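Carbonic anhydrase (Unidentified, PDB 3R1W) probably catalyses the reversible hydration of carbon dioxide to bicarbonate, as a trimeric left-handed beta-helix enzyme of the gamma-carbonic anhydrase type. Local coordinates at residues V26-D29 with R30-I34; N174-R177 with L178-K181. All coordinates share one frame; numbering follows the deposited sequence.

Both contacts are local and lie about 14 Å apart, centre to centre. Contact 1 comes first along the chain. It turns the corner from strand 27-28 to strand 33-35, which belong to two different parallel sheets of the beta-helix, in an early coil. Contact 2 lies more than a hundred residues later, in helix 162-184, which follows the last strand and runs back along the outside of the beta-helix. The two meet directly where F27 CB packs on K179 CB at 3.9 Å. The C-terminal helix is thereby seated on an early coil of its own chain. Both contacts also touch the second subunit, so corner and helix alike take part in the trimer.

Contact 1 of 2, residues V26-D29 with R30-I34; sequences VFVD and RSSVI
With chi1 at -165°, D29 turns its CG to the side across from its own N, and S31, with chi1 at 74°, holds OG between its N and carbonyl carbon. These torsions bring D29 OD1 to S31. OD1 accepts two bonds there, from S31 OG at 2.7 Å and from S31 N at 3.0 Å. The two donors come from opposite faces of the carboxylate plane, both on the anti side. The main chain closes the turn: S32 N donates to D29 O at 3.0 Å, with an N-H...O angle of 161°. The donor stands above the carbonyl plane. Inside the corner, V28 and I34 reach toward each other, with V28 CG2 3.7 Å from I34 CD1. V46 and L40 also pack on I34. D29 OD2 forms a salt bridge with R13 of the second subunit, so one carboxylate serves both the turn and the trimer interface. With an alanine in place of D29, S31 N and OG would probably lose their shared acceptor, and R13 of the second subunit its carboxylate mate. R30 NE donates to R189 O, outside the turn. D29 to S32 form a type I beta turn, here a corner between two sheets of the hexapeptide-repeat left-handed beta-helix.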
# COMPACT_ATOMS: atom_id res chain seq x y z
N VAL B 26 -10.32 10.92 19.40
CA VAL B 26 -9.55 10.48 18.24
C VAL B 26 -9.50 8.95 18.25
O VAL B 26 -9.40 8.34 19.31
CB VAL B 26 -8.12 11.05 18.26
CG1 VAL B 26 -7.24 10.35 17.24
CG2 VAL B 26 -8.16 12.56 18.01
N PHE B 27 -9.64 8.34 17.08
CA PHE B 27 -9.49 6.89 16.97
C PHE B 27 -8.22 6.56 16.23
O PHE B 27 -8.00 7.04 15.12
CB PHE B 27 -10.66 6.28 16.20
CG PHE B 27 -10.45 4.82 15.82
CD1 PHE B 27 -10.49 3.83 16.79
CD2 PHE B 27 -10.22 4.45 14.50
CE1 PHE B 27 -10.30 2.49 16.44
CE2 PHE B 27 -10.06 3.11 14.15
CZ PHE B 27 -10.09 2.13 15.12
N VAL B 28 -7.37 5.74 16.84
CA VAL B 28 -6.21 5.18 16.15
C VAL B 28 -6.31 3.67 16.24
O VAL B 28 -6.27 3.11 17.34
CB VAL B 28 -4.89 5.64 16.79
CG1 VAL B 28 -3.70 5.04 16.06
CG2 VAL B 28 -4.81 7.17 16.79
N ASP B 29 -6.47 2.98 15.11
CA ASP B 29 -6.54 1.53 15.16
C ASP B 29 -5.25 0.99 15.78
O ASP B 29 -4.18 1.55 15.56
CB ASP B 29 -6.72 0.93 13.77
CG ASP B 29 -7.15 -0.51 13.84
OD1 ASP B 29 -6.28 -1.40 13.74
OD2 ASP B 29 -8.35 -0.77 14.02
N ARG B 30 -5.36 -0.09 16.55
CA ARG B 30 -4.20 -0.66 17.22
C ARG B 30 -3.13 -1.09 16.21
O ARG B 30 -1.98 -1.24 16.57
CB ARG B 30 -4.58 -1.86 18.10
CG ARG B 30 -5.19 -3.01 17.32
CD ARG B 30 -5.37 -4.23 18.22
NE ARG B 30 -6.45 -4.05 19.20
CZ ARG B 30 -7.70 -4.50 19.04
NH1 ARG B 30 -8.04 -5.15 17.93
NH2 ARG B 30 -8.61 -4.30 19.98
N SER B 31 -3.53 -1.28 14.95
CA SER B 31 -2.62 -1.79 13.92
C SER B 31 -1.94 -0.69 13.12
O SER B 31 -1.06 -0.96 12.30
CB SER B 31 -3.35 -2.74 12.97
OG SER B 31 -4.20 -2.01 12.09
N SER B 32 -2.33 0.56 13.36
CA SER B 32 -1.68 1.68 12.71
C SER B 32 -0.41 2.06 13.47
O SER B 32 -0.16 1.58 14.58
CB SER B 32 -2.62 2.87 12.58
OG SER B 32 -2.92 3.40 13.86
N VAL B 33 0.42 2.91 12.87
CA VAL B 33 1.69 3.30 13.48
C VAL B 33 1.89 4.80 13.38
O VAL B 33 2.07 5.34 12.28
CB VAL B 33 2.88 2.57 12.84
CG1 VAL B 33 4.21 3.14 13.34
CG2 VAL B 33 2.80 1.08 13.13
N ILE B 34 1.86 5.49 14.51
CA ILE B 34 2.07 6.93 14.54
C ILE B 34 3.31 7.24 15.35
O ILE B 34 3.44 6.79 16.49
CB ILE B 34 0.86 7.66 15.16
CG1 ILE B 34 -0.42 7.31 14.39
CG2 ILE B 34 1.08 9.17 15.13
CD1 ILE B 34 -1.69 8.01 14.93

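Contact 2 of 2, residues N174-R177 with L178-K181; sequences NYVR and LKDK
These eight residues make about two turns of the long C-terminal helix 162-184. Regular i to i+4 backbone bonds hold them: L178 N to N174 O, D180 N to V176 O, and K179 N to Y175 O at 2.9 Å. The bond from K181 N to R177 O is weak. Y175 and L178 lie side by side and point the same way. L178 CD2 sits over one face of the Y175 ring, toward the rim, 4.1 Å from the ring centroid and 16° off its normal. This is a CH-pi contact. V176 and K179 also run alongside each other, with V176 CG1 3.8 Å from K179 CE. The K179 chain bends at chi2 (94°), which folds its methylenes over V176 O. Its NZ then reaches D180 OD1 at 2.7 Å in a salt bridge. NZ meets OD1 on its syn side, tilted 32° from the carboxylate plane. K179 NZ also meets D43 in a second salt bridge and donates to R25 O. Two carboxylates and a carbonyl thus hold this buried amine, which probably helps keep it charged. Y175 OH is hydrogen-bonded to R53 NH2 of the second subunit, and Y15 of that subunit packs on L178 and K181. W47, just after strand 45-46, meets Y175, L178 and K179, and so joins the helix to its own beta-helix.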
# COMPACT_ATOMS: atom_id res chain seq x y z
N ASN B 174 -19.65 11.28 8.18
CA ASN B 174 -19.94 9.85 8.18
C ASN B 174 -18.77 9.08 8.78
O ASN B 174 -18.97 8.09 9.48
CB ASN B 174 -20.21 9.34 6.77
CG ASN B 174 -20.54 7.85 6.75
OD1 ASN B 174 -21.52 7.42 7.38
ND2 ASN B 174 -19.74 7.07 6.06
N TYR B 175 -17.55 9.53 8.51
CA TYR B 175 -16.37 8.86 9.08
C TYR B 175 -16.19 9.13 10.57
O TYR B 175 -15.66 8.29 11.30
CB TYR B 175 -15.09 9.14 8.27
CG TYR B 175 -14.69 7.91 7.47
CD1 TYR B 175 -13.67 7.08 7.90
CD2 TYR B 175 -15.37 7.57 6.30
CE1 TYR B 175 -13.32 5.94 7.19
CE2 TYR B 175 -15.04 6.43 5.58
CZ TYR B 175 -14.01 5.62 6.03
OH TYR B 175 -13.65 4.49 5.33
N VAL B 176 -16.63 10.30 11.03
CA VAL B 176 -16.66 10.57 12.47
C VAL B 176 -17.61 9.59 13.17
O VAL B 176 -17.27 9.00 14.20
CB VAL B 176 -17.06 12.04 12.77
CG1 VAL B 176 -17.37 12.22 14.26
CG2 VAL B 176 -15.95 12.99 12.32
N ARG B 177 -18.80 9.41 12.61
CA ARG B 177 -19.74 8.44 13.17
C ARG B 177 -19.19 7.01 13.12
O ARG B 177 -19.38 6.25 14.06
CB ARG B 177 -21.11 8.52 12.48
CG ARG B 177 -21.89 9.79 12.81
CD ARG B 177 -23.33 9.69 12.32
NE ARG B 177 -23.40 9.46 10.88
CZ ARG B 177 -23.35 10.43 9.97
NH1 ARG B 177 -23.23 11.70 10.36
NH2 ARG B 177 -23.42 10.14 8.68
N LEU B 178 -18.49 6.67 12.03
CA LEU B 178 -17.95 5.32 11.86
C LEU B 178 -16.85 5.09 12.89
O LEU B 178 -16.77 4.03 13.52
CB LEU B 178 -17.38 5.15 10.46
CG LEU B 178 -16.84 3.76 10.15
CD1 LEU B 178 -17.94 2.71 10.35
CD2 LEU B 178 -16.26 3.72 8.73
N LYS B 179 -15.98 6.07 13.07
CA LYS B 179 -14.92 5.91 14.06
C LYS B 179 -15.45 5.80 15.50
O LYS B 179 -14.84 5.14 16.32
CB LYS B 179 -13.82 6.98 13.95
CG LYS B 179 -14.25 8.40 14.23
CD LYS B 179 -14.03 8.80 15.67
CE LYS B 179 -14.54 10.23 15.91
NZ LYS B 179 -14.81 10.58 17.33
N ASP B 180 -16.59 6.43 15.81
CA ASP B 180 -17.15 6.22 17.13
C ASP B 180 -17.56 4.76 17.32
O ASP B 180 -17.46 4.23 18.42
CB ASP B 180 -18.33 7.17 17.38
CG ASP B 180 -17.87 8.61 17.61
OD1 ASP B 180 -16.72 8.80 18.05
OD2 ASP B 180 -18.67 9.55 17.36
N LYS B 181 -18.02 4.11 16.26
CA LYS B 181 -18.40 2.71 16.34
C LYS B 181 -17.17 1.83 16.54
O LYS B 181 -17.19 0.89 17.32
CB LYS B 181 -19.17 2.26 15.10
CG LYS B 181 -20.48 3.00 14.87
CD LYS B 181 -21.19 2.46 13.64
CE LYS B 181 -22.57 3.06 13.47
NZ LYS B 181 -23.24 2.52 12.26